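Local structure of serine--tRNA ligase (Pyrococcus horikoshii, 2DQ0) at residues A[31-36]-A[101-106]; A[113-118]-A[340-345]; A[132-137]-A[359-364]; A[312-317]-A[396-401]. The protein probably attaches serine to tRNA(Ser), and also to tRNA(Sec), at the expense of ATP, working as a homodimer of the class II synthetase family. All blocks are in the same frame, centred on the assembly; numbering follows the deposited sequence.

Contact 1: residues A[31-36]-A[101-106]; sequences DEILKL and YYLWRL
Tyr102 carries this contact, turned from its own helix onto Glu32, Ile33 and Leu36 of the facing one. Ile33 sets its CG2 branch anti to the carbonyl carbon, where it faces the base of the tyrosine, with CG2 3.7 Å from Tyr102 CB. The two side chains pass alongside, pointing opposite ways. The other branch of Ile33 points its CD1 at Leu103, where it meets CD2 at 4.5 Å, a looser touch. Further out on the ring, Glu32 CG lies 3.7 Å from Tyr102 CE1. The glutamate chain bends just beyond this carbon (chi2 53°). Glu32 therefore touches the phenol with its aliphatic part, and its carboxylate plane stands 74° from the ring plane. Leu36 CD1 approaches the rim of the ring, close to level with it, 4.2 Å from Tyr102 CE1. All the links between the two segments are apolar. Trp29 adds an edge-to-face ring contact to Tyr102, and Ile7 of helix 4-9 packs on Ile33. Leu103 to Leu106 form a type I turn. The contact joins helix 28-65 to helix 72-103, at the base of the long helical hairpin. This is the antiparallel coiled-coil arm of the N-terminal tRNA-binding domain of seryl-tRNA synthetases.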
loop_
_atom_site.group_PDB
_atom_site.type_symbol
_atom_site.label_atom_id
_atom_site.label_comp_id
_atom_site.label_asym_id
_atom_site.label_seq_id
_atom_site.Cartn_x
_atom_site.Cartn_y
_atom_site.Cartn_z
ATOM N N ASP A 31 5.786 39.109 -12.460
ATOM C CA ASP A 31 5.439 40.499 -12.233
ATOM C C ASP A 31 4.361 40.589 -11.179
ATOM O O ASP A 31 4.354 41.519 -10.359
ATOM C CB ASP A 31 4.950 41.165 -13.525
ATOM C CG ASP A 31 6.036 41.269 -14.582
ATOM O OD1 ASP A 31 7.154 41.719 -14.261
ATOM O OD2 ASP A 31 5.763 40.901 -15.740
ATOM N N GLU A 32 3.449 39.622 -11.195
ATOM C CA GLU A 32 2.374 39.626 -10.224
ATOM C C GLU A 32 2.921 39.513 -8.798
ATOM O O GLU A 32 2.524 40.277 -7.917
ATOM C CB GLU A 32 1.387 38.501 -10.521
ATOM C CG GLU A 32 0.155 38.470 -9.596
ATOM C CD GLU A 32 -0.617 39.800 -9.521
ATOM O OE1 GLU A 32 -0.458 40.652 -10.413
ATOM O OE2 GLU A 32 -1.405 39.984 -8.566
ATOM N N ILE A 33 3.844 38.589 -8.569
ATOM C CA ILE A 33 4.390 38.425 -7.231
ATOM C C ILE A 33 5.198 39.666 -6.860
ATOM O O ILE A 33 5.269 40.059 -5.687
ATOM C CB ILE A 33 5.271 37.141 -7.115
ATOM C CG1 ILE A 33 6.661 37.401 -7.671
ATOM C CG2 ILE A 33 4.629 35.975 -7.899
ATOM C CD1 ILE A 33 7.478 36.134 -7.848
ATOM N N LEU A 34 5.790 40.297 -7.869
ATOM C CA LEU A 34 6.578 41.499 -7.628
ATOM C C LEU A 34 5.733 42.679 -7.156
ATOM O O LEU A 34 6.084 43.338 -6.170
ATOM C CB LEU A 34 7.356 41.890 -8.883
ATOM C CG LEU A 34 8.620 41.060 -9.107
ATOM C CD1 LEU A 34 9.337 41.556 -10.353
ATOM C CD2 LEU A 34 9.524 41.154 -7.897
ATOM N N LYS A 35 4.626 42.943 -7.850
ATOM C CA LYS A 35 3.767 44.051 -7.464
ATOM C C LYS A 35 3.107 43.750 -6.123
ATOM O O LYS A 35 2.753 44.663 -5.368
ATOM C CB LYS A 35 2.711 44.349 -8.554
ATOM C CG LYS A 35 1.318 43.800 -8.313
ATOM C CD LYS A 35 0.253 44.897 -8.362
ATOM C CE LYS A 35 0.180 45.537 -9.739
ATOM N NZ LYS A 35 -0.758 46.698 -9.797
ATOM N N LEU A 36 2.949 42.467 -5.820
ATOM C CA LEU A 36 2.337 42.081 -4.561
ATOM C C LEU A 36 3.362 42.281 -3.461
ATOM O O LEU A 36 3.048 42.812 -2.401
ATOM C CB LEU A 36 1.895 40.613 -4.585
ATOM C CG LEU A 36 0.606 40.198 -5.291
ATOM C CD1 LEU A 36 0.378 38.712 -5.019
ATOM C CD2 LEU A 36 -0.578 41.016 -4.788
ATOM N N TYR A 101 1.030 31.492 -2.752
ATOM C CA TYR A 101 0.237 30.677 -3.671
ATOM C C TYR A 101 0.995 30.481 -4.981
ATOM O O TYR A 101 1.063 29.378 -5.510
ATOM C CB TYR A 101 -1.088 31.352 -3.961
ATOM C CG TYR A 101 -1.915 30.630 -4.988
ATOM C CD1 TYR A 101 -2.840 29.671 -4.603
ATOM C CD2 TYR A 101 -1.794 30.940 -6.349
ATOM C CE1 TYR A 101 -3.646 29.030 -5.545
ATOM C CE2 TYR A 101 -2.583 30.315 -7.302
ATOM C CZ TYR A 101 -3.513 29.355 -6.892
ATOM O OH TYR A 101 -4.307 28.717 -7.820
ATOM N N TYR A 102 1.559 31.566 -5.502
ATOM C CA TYR A 102 2.339 31.500 -6.726
ATOM C C TYR A 102 3.687 30.839 -6.460
ATOM O O TYR A 102 4.145 29.982 -7.228
ATOM C CB TYR A 102 2.578 32.899 -7.288
ATOM C CG TYR A 102 1.322 33.600 -7.747
ATOM C CD1 TYR A 102 0.889 34.775 -7.127
ATOM C CD2 TYR A 102 0.566 33.089 -8.800
ATOM C CE1 TYR A 102 -0.264 35.416 -7.543
ATOM C CE2 TYR A 102 -0.583 33.722 -9.228
ATOM C CZ TYR A 102 -0.998 34.883 -8.596
ATOM O OH TYR A 102 -2.155 35.502 -9.004
ATOM N N LEU A 103 4.334 31.230 -5.369
ATOM C CA LEU A 103 5.636 30.661 -5.073
ATOM C C LEU A 103 5.629 29.143 -5.026
ATOM O O LEU A 103 6.575 28.517 -5.471
ATOM C CB LEU A 103 6.183 31.218 -3.754
ATOM C CG LEU A 103 6.674 32.673 -3.762
ATOM C CD1 LEU A 103 7.206 33.036 -2.382
ATOM C CD2 LEU A 103 7.754 32.848 -4.827
ATOM N N TRP A 104 4.562 28.555 -4.483
ATOM C CA TRP A 104 4.455 27.101 -4.359
ATOM C C TRP A 104 4.100 26.468 -5.672
ATOM O O TRP A 104 4.236 25.262 -5.854
ATOM C CB TRP A 104 3.370 26.707 -3.357
ATOM C CG TRP A 104 3.786 26.807 -1.936
ATOM C CD1 TRP A 104 4.031 27.952 -1.228
ATOM C CD2 TRP A 104 4.027 25.718 -1.040
ATOM N NE1 TRP A 104 4.409 27.639 0.052
ATOM C CE2 TRP A 104 4.413 26.275 0.198
ATOM C CE3 TRP A 104 3.954 24.321 -1.164
ATOM C CZ2 TRP A 104 4.724 25.482 1.314
ATOM C CZ3 TRP A 104 4.262 23.535 -0.061
ATOM C CH2 TRP A 104 4.643 24.119 1.165
ATOM N N ARG A 105 3.628 27.296 -6.587
ATOM C CA ARG A 105 3.210 26.794 -7.864
ATOM C C ARG A 105 4.163 27.134 -8.999
ATOM O O ARG A 105 3.775 27.149 -10.164
ATOM C CB ARG A 105 1.770 27.263 -8.125
ATOM C CG ARG A 105 0.729 26.197 -7.727
ATOM C CD ARG A 105 -0.624 26.758 -7.305
ATOM N NE ARG A 105 -0.513 27.258 -5.949
ATOM C CZ ARG A 105 -1.310 26.902 -4.955
ATOM N NH1 ARG A 105 -2.285 26.042 -5.176
ATOM N NH2 ARG A 105 -1.113 27.403 -3.740
ATOM N N LEU A 106 5.420 27.396 -8.649
ATOM C CA LEU A 106 6.444 27.692 -9.641
ATOM C C LEU A 106 7.508 26.594 -9.592
ATOM O O LEU A 106 7.926 26.166 -8.529
ATOM C CB LEU A 106 7.050 29.080 -9.391
ATOM C CG LEU A 106 6.146 30.268 -9.770
ATOM C CD1 LEU A 106 6.776 31.575 -9.303
ATOM C CD2 LEU A 106 5.926 30.293 -11.285
#

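Contact 2: residues A[113-118]-A[340-345]; sequences SVPVGK and VVNICT
Thr345 meets Pro115 and Gly117 through two hydrogen bonds. Thr345 N donates to Pro115 O at 3.0 Å, and the C=O points almost straight at the donor (164°). Gly117 N donates to Thr345 OG1 at 3.1 Å, with an angle of 160° at the hydrogen. The threonine thus offers its backbone N-H and its hydroxyl oxygen to the same loop. A chi1 of 49° puts OG1 between the backbone N and the carbonyl carbon, where it meets Gly117 N. OG1 is also hydrogen-bonded to Lys20 O. A third bond is weak: Asn342 ND2 reaches Ser113 O at 3.1 Å. Pro115 O has a further neighbour in Cys344 CA, at 3.2 Å, as a CA-H...O contact.

The remaining contacts are van der Waals. Pro115 sets its CD against ND2 and CG of the Asn342 amide, and its CG lies 4.2 Å from Cys344 CB. Val114 turns CG2 onto Thr345 CG2. Cys344 SG rests against the backbone of Gly117, 3.6 Å from its CA.

Around the contact, Asn123 OD1 accepts from Cys344 N, and strands 124-129 and 354-362 pair with strand 338-342. Ile343 points away from the loop, its side chain about 8 Å from the bound seryl-adenylate analogue. On the 113-118 side the hydrogen-bonding groups are all backbone atoms; segment 340-345 offers one backbone N-H and two side chains. Two backbone N-H groups, one carbonyl and one threonine hydroxyl oxygen join the linker from the N-terminal arm to segment 340-345 of the catalytic core.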
loop_
_atom_site.group_PDB
_atom_site.type_symbol
_atom_site.label_atom_id
_atom_site.label_comp_id
_atom_site.label_asym_id
_atom_site.label_seq_id
_atom_site.Cartn_x
_atom_site.Cartn_y
_atom_site.Cartn_z
ATOM N N SER A 113 23.450 23.355 -16.783
ATOM C CA SER A 113 23.813 22.162 -17.533
ATOM C C SER A 113 22.661 21.412 -18.189
ATOM O O SER A 113 22.896 20.529 -19.024
ATOM C CB SER A 113 24.616 21.189 -16.647
ATOM O OG SER A 113 23.874 20.743 -15.529
ATOM N N VAL A 114 21.423 21.733 -17.828
ATOM C CA VAL A 114 20.322 21.017 -18.450
ATOM C C VAL A 114 20.055 21.621 -19.797
ATOM O O VAL A 114 19.851 22.832 -19.923
ATOM C CB VAL A 114 18.999 20.980 -17.573
ATOM C CG1 VAL A 114 19.159 21.790 -16.321
ATOM C CG2 VAL A 114 17.776 21.451 -18.379
ATOM N N PRO A 115 20.080 20.775 -20.838
ATOM C CA PRO A 115 19.848 21.141 -22.238
ATOM C C PRO A 115 18.437 21.654 -22.452
ATOM O O PRO A 115 17.522 21.227 -21.753
ATOM C CB PRO A 115 20.098 19.833 -22.977
ATOM C CG PRO A 115 19.678 18.790 -21.968
ATOM C CD PRO A 115 20.300 19.323 -20.704
ATOM N N VAL A 116 18.258 22.564 -23.407
ATOM C CA VAL A 116 16.928 23.103 -23.686
ATOM C C VAL A 116 16.174 22.231 -24.683
ATOM O O VAL A 116 16.748 21.732 -25.645
ATOM C CB VAL A 116 16.998 24.537 -24.223
ATOM C CG1 VAL A 116 15.578 25.126 -24.320
ATOM C CG2 VAL A 116 17.864 25.381 -23.298
ATOM N N GLY A 117 14.880 22.048 -24.437
ATOM C CA GLY A 117 14.078 21.210 -25.306
ATOM C C GLY A 117 12.586 21.302 -25.055
ATOM O O GLY A 117 12.126 21.871 -24.060
ATOM N N LYS A 118 11.824 20.717 -25.971
ATOM C CA LYS A 118 10.381 20.742 -25.902
ATOM C C LYS A 118 9.844 19.540 -25.127
ATOM O O LYS A 118 8.926 19.682 -24.314
ATOM C CB LYS A 118 9.821 20.748 -27.330
ATOM C CG LYS A 118 8.433 21.366 -27.487
ATOM C CD LYS A 118 7.921 21.232 -28.932
ATOM C CE LYS A 118 6.663 22.075 -29.180
ATOM N NZ LYS A 118 6.939 23.547 -29.161
ATOM N N VAL A 340 22.443 6.638 -20.398
ATOM C CA VAL A 340 21.858 7.548 -19.428
ATOM C C VAL A 340 21.654 8.859 -20.141
ATOM O O VAL A 340 22.460 9.271 -20.971
ATOM C CB VAL A 340 22.704 7.711 -18.119
ATOM C CG1 VAL A 340 23.889 6.779 -18.135
ATOM C CG2 VAL A 340 23.075 9.158 -17.898
ATOM N N VAL A 341 20.556 9.510 -19.807
ATOM C CA VAL A 341 20.179 10.730 -20.474
ATOM C C VAL A 341 20.070 11.952 -19.574
ATOM O O VAL A 341 19.739 11.841 -18.402
ATOM C CB VAL A 341 18.828 10.473 -21.198
ATOM C CG1 VAL A 341 18.170 11.764 -21.584
ATOM C CG2 VAL A 341 19.059 9.607 -22.425
ATOM N N ASN A 342 20.381 13.120 -20.124
ATOM C CA ASN A 342 20.225 14.348 -19.380
ATOM C C ASN A 342 18.891 14.871 -19.884
ATOM O O ASN A 342 18.717 15.173 -21.064
ATOM C CB ASN A 342 21.332 15.344 -19.697
ATOM C CG ASN A 342 21.232 16.620 -18.855
ATOM O OD1 ASN A 342 20.294 16.797 -18.055
ATOM N ND2 ASN A 342 22.200 17.518 -19.039
ATOM N N ILE A 343 17.933 14.955 -18.983
ATOM C CA ILE A 343 16.617 15.397 -19.352
ATOM C C ILE A 343 16.577 16.878 -19.589
ATOM O O ILE A 343 17.139 17.648 -18.814
ATOM C CB ILE A 343 15.632 14.956 -18.279
ATOM C CG1 ILE A 343 15.582 13.425 -18.317
ATOM C CG2 ILE A 343 14.252 15.623 -18.484
ATOM C CD1 ILE A 343 14.798 12.835 -17.201
ATOM N N CYS A 344 15.909 17.259 -20.675
ATOM C CA CYS A 344 15.799 18.651 -21.079
ATOM C C CYS A 344 14.769 19.456 -20.294
ATOM O O CYS A 344 13.951 18.900 -19.549
ATOM C CB CYS A 344 15.542 18.754 -22.601
ATOM S SG CYS A 344 13.915 18.231 -23.260
ATOM N N THR A 345 14.840 20.774 -20.467
ATOM C CA THR A 345 13.973 21.707 -19.771
ATOM C C THR A 345 12.489 21.399 -19.870
ATOM O O THR A 345 11.770 21.483 -18.861
ATOM C CB THR A 345 14.217 23.160 -20.257
ATOM O OG1 THR A 345 14.195 23.194 -21.688
ATOM C CG2 THR A 345 15.564 23.690 -19.749
#

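Contact 3: residues A[132-137]-A[359-364]; sequences ARVWKG and EAWMPG
Strand 132-135 and strand 359-362 run in broadly the same direction, with 47° between their axes. The axes come no closer than 7.7 Å, and the two strands belong to different sheets. The CA atoms approach to 5.8 Å between Val134 and Pro363, where the second segment has left its strand.

The side chain of Trp361 spans the gap, set out across it by a CG anti to the backbone N (chi1 175°). Trp361 NE1 donates to Arg133 O at 3.2 Å in a fairly straight bond (161° at the hydrogen), and this oxygen lies in the plane of the indole. Seen from the acceptor, the donor sits well above the carbonyl plane. The same oxygen is touched by Pro363 CB at 3.6 Å. Ala132 places its methyl over one face of the indole, with CB 3.9 Å from the centroid of the five-membered ring, a CH-pi contact. Val134 crosses the indole at about a right angle and brings CG2 to 4.1 Å from Trp361 CZ2.

Phe142 and Phe368 add edge-to-face ring contacts to Trp361. The guanidinium of Arg133 leads away and bonds Asn420 O and Gln422 O. Trp361 O is in turn bonded by Asn420 ND2.

The indole thus lies in a small aromatic and aliphatic core. It joins the two-stranded parallel sheet of 132-135 and 152-155 to the antiparallel part of the large sheet on which class II synthetases build their catalytic domain.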
loop_
_atom_site.group_PDB
_atom_site.type_symbol
_atom_site.label_atom_id
_atom_site.label_comp_id
_atom_site.label_asym_id
_atom_site.label_seq_id
_atom_site.Cartn_x
_atom_site.Cartn_y
_atom_site.Cartn_z
ATOM N N ALA A 132 24.126 -4.491 -26.507
ATOM C CA ALA A 132 22.731 -4.708 -26.831
ATOM C C ALA A 132 22.487 -5.811 -27.831
ATOM O O ALA A 132 23.227 -5.985 -28.796
ATOM C CB ALA A 132 22.115 -3.413 -27.349
ATOM N N ARG A 133 21.424 -6.559 -27.586
ATOM C CA ARG A 133 21.031 -7.618 -28.485
ATOM C C ARG A 133 19.860 -7.022 -29.260
ATOM O O ARG A 133 18.782 -6.831 -28.722
ATOM C CB ARG A 133 20.630 -8.845 -27.686
ATOM C CG ARG A 133 21.776 -9.333 -26.783
ATOM C CD ARG A 133 21.344 -10.426 -25.791
ATOM N NE ARG A 133 20.814 -11.613 -26.445
ATOM C CZ ARG A 133 19.909 -12.418 -25.892
ATOM N NH1 ARG A 133 19.440 -12.156 -24.675
ATOM N NH2 ARG A 133 19.458 -13.479 -26.556
ATOM N N VAL A 134 20.111 -6.701 -30.525
ATOM C CA VAL A 134 19.130 -6.095 -31.415
ATOM C C VAL A 134 18.572 -7.022 -32.494
ATOM O O VAL A 134 19.304 -7.760 -33.153
ATOM C CB VAL A 134 19.746 -4.866 -32.151
ATOM C CG1 VAL A 134 18.667 -4.128 -32.957
ATOM C CG2 VAL A 134 20.438 -3.932 -31.142
ATOM N N TRP A 135 17.260 -6.963 -32.675
ATOM C CA TRP A 135 16.585 -7.733 -33.716
ATOM C C TRP A 135 16.908 -7.071 -35.054
ATOM O O TRP A 135 16.950 -5.837 -35.138
ATOM C CB TRP A 135 15.088 -7.668 -33.521
ATOM C CG TRP A 135 14.306 -8.347 -34.594
ATOM C CD1 TRP A 135 14.506 -9.616 -35.091
ATOM C CD2 TRP A 135 13.096 -7.870 -35.184
ATOM N NE1 TRP A 135 13.477 -9.956 -35.942
ATOM C CE2 TRP A 135 12.597 -8.905 -36.018
ATOM C CE3 TRP A 135 12.373 -6.671 -35.085
ATOM C CZ2 TRP A 135 11.394 -8.774 -36.754
ATOM C CZ3 TRP A 135 11.167 -6.536 -35.817
ATOM C CH2 TRP A 135 10.696 -7.589 -36.639
ATOM N N LYS A 136 17.113 -7.876 -36.097
ATOM C CA LYS A 136 17.424 -7.322 -37.416
ATOM C C LYS A 136 16.443 -6.198 -37.781
ATOM O O LYS A 136 16.853 -5.209 -38.379
ATOM C CB LYS A 136 17.403 -8.421 -38.496
ATOM C CG LYS A 136 17.737 -7.919 -39.911
ATOM C CD LYS A 136 17.700 -9.063 -40.909
ATOM C CE LYS A 136 17.888 -8.572 -42.330
ATOM N NZ LYS A 136 17.491 -9.594 -43.356
ATOM N N GLY A 137 15.177 -6.343 -37.372
ATOM C CA GLY A 137 14.145 -5.359 -37.670
ATOM C C GLY A 137 14.093 -4.065 -36.865
ATOM O O GLY A 137 13.225 -3.221 -37.107
ATOM N N GLU A 359 17.899 4.713 -19.190
ATOM C CA GLU A 359 16.955 4.062 -20.096
ATOM C C GLU A 359 17.612 2.800 -20.570
ATOM O O GLU A 359 18.634 2.853 -21.247
ATOM C CB GLU A 359 16.621 4.951 -21.291
ATOM C CG GLU A 359 15.824 6.210 -20.929
ATOM C CD GLU A 359 15.771 7.223 -22.071
ATOM O OE1 GLU A 359 15.051 8.239 -21.964
ATOM O OE2 GLU A 359 16.461 7.007 -23.087
ATOM N N ALA A 360 17.042 1.663 -20.185
ATOM C CA ALA A 360 17.582 0.354 -20.571
ATOM C C ALA A 360 17.140 -0.017 -21.940
ATOM O O ALA A 360 16.044 0.327 -22.363
ATOM C CB ALA A 360 17.133 -0.733 -19.621
ATOM N N TRP A 361 18.015 -0.729 -22.628
ATOM C CA TRP A 361 17.722 -1.216 -23.951
ATOM C C TRP A 361 16.742 -2.376 -23.728
ATOM O O TRP A 361 16.978 -3.246 -22.894
ATOM C CB TRP A 361 19.005 -1.724 -24.631
ATOM C CG TRP A 361 18.677 -2.344 -25.943
ATOM C CD1 TRP A 361 18.785 -3.664 -26.284
ATOM C CD2 TRP A 361 18.049 -1.691 -27.050
ATOM N NE1 TRP A 361 18.255 -3.877 -27.538
ATOM C CE2 TRP A 361 17.795 -2.682 -28.032
ATOM C CE3 TRP A 361 17.673 -0.366 -27.307
ATOM C CZ2 TRP A 361 17.177 -2.385 -29.262
ATOM C CZ3 TRP A 361 17.063 -0.067 -28.523
ATOM C CH2 TRP A 361 16.821 -1.077 -29.488
ATOM N N MET A 362 15.638 -2.386 -24.457
ATOM C CA MET A 362 14.660 -3.448 -24.298
ATOM C C MET A 362 14.585 -4.227 -25.603
ATOM O O MET A 362 13.829 -3.894 -26.519
ATOM C CB MET A 362 13.293 -2.847 -23.930
ATOM C CG MET A 362 13.297 -2.020 -22.632
ATOM S SD MET A 362 13.583 -3.017 -21.102
ATOM C CE MET A 362 13.104 -1.825 -19.842
ATOM N N PRO A 363 15.387 -5.291 -25.705
ATOM C CA PRO A 363 15.410 -6.114 -26.916
ATOM C C PRO A 363 14.054 -6.344 -27.598
ATOM O O PRO A 363 13.935 -6.169 -28.805
ATOM C CB PRO A 363 16.062 -7.403 -26.431
ATOM C CG PRO A 363 17.040 -6.893 -25.387
ATOM C CD PRO A 363 16.226 -5.872 -24.641
ATOM N N GLY A 364 13.044 -6.734 -26.826
ATOM C CA GLY A 364 11.725 -6.987 -27.384
ATOM C C GLY A 364 11.025 -5.760 -27.942
ATOM O O GLY A 364 10.456 -5.797 -29.023
#

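Contact 4: residues A[312-317]-A[396-401]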
loop_
_atom_site.group_PDB
_atom_site.type_symbol
_atom_site.label_atom_id
_atom_site.label_comp_id
_atom_site.label_asym_id
_atom_site.label_seq_id
_atom_site.Cartn_x
_atom_site.Cartn_y
_atom_site.Cartn_z
ATOM N N ARG A 312 24.655 19.457 1.979
ATOM C CA ARG A 312 24.911 20.883 2.071
ATOM C C ARG A 312 24.745 21.357 0.636
ATOM O O ARG A 312 25.115 20.655 -0.301
ATOM C CB ARG A 312 26.353 21.143 2.502
ATOM C CG ARG A 312 26.756 20.427 3.761
ATOM C CD ARG A 312 28.263 20.458 3.988
ATOM N NE ARG A 312 28.529 20.363 5.417
ATOM C CZ ARG A 312 28.312 21.358 6.275
ATOM N NH1 ARG A 312 27.847 22.528 5.841
ATOM N NH2 ARG A 312 28.504 21.162 7.573
ATOM N N PRO A 313 24.179 22.545 0.441
ATOM C CA PRO A 313 24.007 23.050 -0.920
ATOM C C PRO A 313 25.287 22.914 -1.762
ATOM O O PRO A 313 25.232 22.623 -2.968
ATOM C CB PRO A 313 23.607 24.502 -0.683
ATOM C CG PRO A 313 22.740 24.381 0.547
ATOM C CD PRO A 313 23.536 23.430 1.427
ATOM N N GLU A 314 26.432 23.103 -1.110
ATOM C CA GLU A 314 27.742 23.035 -1.758
ATOM C C GLU A 314 28.190 21.607 -2.100
ATOM O O GLU A 314 29.209 21.409 -2.768
ATOM C CB GLU A 314 28.794 23.713 -0.861
ATOM C CG GLU A 314 28.343 25.046 -0.225
ATOM C CD GLU A 314 27.442 24.862 1.014
ATOM O OE1 GLU A 314 26.720 25.820 1.399
ATOM O OE2 GLU A 314 27.471 23.760 1.611
ATOM N N GLU A 315 27.427 20.612 -1.656
ATOM C CA GLU A 315 27.755 19.203 -1.914
ATOM C C GLU A 315 26.731 18.450 -2.812
ATOM O O GLU A 315 26.994 17.331 -3.286
ATOM C CB GLU A 315 27.851 18.463 -0.575
ATOM C CG GLU A 315 28.972 18.903 0.337
ATOM C CD GLU A 315 30.333 18.636 -0.270
ATOM O OE1 GLU A 315 30.496 17.580 -0.918
ATOM O OE2 GLU A 315 31.243 19.473 -0.092
ATOM N N SER A 316 25.579 19.074 -3.053
ATOM C CA SER A 316 24.501 18.434 -3.793
ATOM C C SER A 316 24.807 17.973 -5.206
ATOM O O SER A 316 24.484 16.834 -5.575
ATOM C CB SER A 316 23.250 19.321 -3.769
ATOM O OG SER A 316 23.434 20.498 -4.518
ATOM N N TRP A 317 25.439 18.832 -5.995
ATOM C CA TRP A 317 25.760 18.449 -7.357
ATOM C C TRP A 317 26.712 17.262 -7.370
ATOM O O TRP A 317 26.651 16.411 -8.263
ATOM C CB TRP A 317 26.338 19.638 -8.130
ATOM C CG TRP A 317 25.305 20.674 -8.334
ATOM C CD1 TRP A 317 25.215 21.876 -7.702
ATOM C CD2 TRP A 317 24.093 20.527 -9.086
ATOM N NE1 TRP A 317 24.016 22.486 -7.995
ATOM C CE2 TRP A 317 23.307 21.680 -8.843
ATOM C CE3 TRP A 317 23.590 19.529 -9.933
ATOM C CZ2 TRP A 317 22.049 21.862 -9.415
ATOM C CZ3 TRP A 317 22.329 19.715 -10.505
ATOM C CH2 TRP A 317 21.577 20.873 -10.240
ATOM N N LYS A 396 21.559 31.566 12.124
ATOM C CA LYS A 396 21.302 31.562 10.691
ATOM C C LYS A 396 21.140 30.208 10.020
ATOM O O LYS A 396 21.987 29.793 9.226
ATOM C CB LYS A 396 22.387 32.340 9.953
ATOM C CG LYS A 396 21.832 33.368 8.975
ATOM C CD LYS A 396 20.675 32.817 8.143
ATOM C CE LYS A 396 19.348 33.499 8.501
ATOM N NZ LYS A 396 18.924 33.293 9.919
ATOM N N PRO A 397 20.043 29.498 10.325
ATOM C CA PRO A 397 19.864 28.198 9.680
ATOM C C PRO A 397 19.572 28.376 8.189
ATOM O O PRO A 397 18.821 29.269 7.784
ATOM C CB PRO A 397 18.698 27.583 10.459
ATOM C CG PRO A 397 17.920 28.779 10.914
ATOM C CD PRO A 397 19.003 29.730 11.344
ATOM N N ARG A 398 20.201 27.536 7.376
ATOM C CA ARG A 398 20.020 27.581 5.931
ATOM C C ARG A 398 19.355 26.293 5.431
ATOM O O ARG A 398 19.499 25.224 6.040
ATOM C CB ARG A 398 21.370 27.753 5.233
ATOM C CG ARG A 398 22.130 29.004 5.608
ATOM C CD ARG A 398 23.423 29.079 4.803
ATOM N NE ARG A 398 24.347 27.993 5.125
ATOM C CZ ARG A 398 25.028 27.286 4.220
ATOM N NH1 ARG A 398 25.849 26.320 4.622
ATOM N NH2 ARG A 398 24.886 27.522 2.913
ATOM N N TYR A 399 18.629 26.406 4.320
ATOM C CA TYR A 399 17.950 25.260 3.727
ATOM C C TYR A 399 18.944 24.238 3.202
ATOM O O TYR A 399 20.016 24.566 2.707
ATOM C CB TYR A 399 17.006 25.719 2.609
ATOM C CG TYR A 399 15.798 26.448 3.148
ATOM C CD1 TYR A 399 14.804 25.759 3.845
ATOM C CD2 TYR A 399 15.661 27.829 2.997
ATOM C CE1 TYR A 399 13.704 26.427 4.372
ATOM C CE2 TYR A 399 14.563 28.506 3.524
ATOM C CZ TYR A 399 13.588 27.795 4.202
ATOM O OH TYR A 399 12.458 28.432 4.652
ATOM N N VAL A 400 18.588 22.978 3.351
ATOM C CA VAL A 400 19.435 21.888 2.903
ATOM C C VAL A 400 19.098 21.614 1.441
ATOM O O VAL A 400 18.194 22.232 0.851
ATOM C CB VAL A 400 19.119 20.620 3.726
ATOM C CG1 VAL A 400 19.086 20.957 5.244
ATOM C CG2 VAL A 400 17.747 20.071 3.308
ATOM N N HIS A 401 19.845 20.718 0.830
ATOM C CA HIS A 401 19.522 20.351 -0.539
ATOM C C HIS A 401 19.063 18.908 -0.464
ATOM O O HIS A 401 19.572 18.135 0.344
ATOM C CB HIS A 401 20.726 20.487 -1.472
ATOM C CG HIS A 401 20.864 21.849 -2.075
ATOM N ND1 HIS A 401 21.695 22.109 -3.146
ATOM C CD2 HIS A 401 20.251 23.023 -1.775
ATOM C CE1 HIS A 401 21.582 23.383 -3.482
ATOM N NE2 HIS A 401 20.713 23.960 -2.668
#
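Ser316 OG and His401 ND1 share the shortest polar bond here, 2.7 Å, and either could be the donor. A chi1 of 69° puts OG between the backbone N and carbonyl carbon of Ser316, from where it meets the imidazole at the edge, near its plane. Asn376 ND2 adds a weak hydrogen bond to the same hydroxyl.

Pro313 lies over one face of the histidine. Its CA stands 3.5 Å from the ring centroid, almost on the ring normal, as a CH-pi contact. Pro313 CB follows at 3.6 Å from His401 NE2. The imidazole is held by a bond at its edge and packed by a proline on one face. Pro313 CG also touches Tyr399 O at 3.5 Å.

Nearer the surface, Glu314 and Arg398 meet tip to tip in a salt bridge. Arg398 NH2 donates to Glu314 OE1 at 2.9 Å, and the oxygen lies in the guanidinium plane. Arg398 NH1 makes a longer, weak bond to the same oxygen, at 3.4 Å. The carboxylate and guanidinium planes are 37° apart. Arg312 NH1 comes within 4.5 Å of Arg398 NH1. Arg312 NH2 has a salt bridge to Asp391, which may ease the closeness of the two charges.

The contact joins the turn between strand 301-311 and helix 316-333 to the start of strand 398-406. These two strands are antiparallel neighbours in the central sheet of the class II synthetase catalytic fold.

From the N terminus, contact 1 comes first. It closes the loop of the two long helices, 28-65 and 72-103, before any other contact opens. The chain then leaves the helical arm, and contact 2 opens in the loop that follows, at 113-118. Contact 3 opens at 132-137; the two close in the same order, at 340-345 and 359-364, so they cross. Contact 4 opens at 312-317, inside both loops, and closes after them at 396-401, so it crosses both. Contacts 2, 3 and 4 all reach the large sheet, and 2 and 3 touch through neighbouring strands 338-342 and 354-362. Contact 1 touches none of the others; it lies across the chain's centre from contact 3.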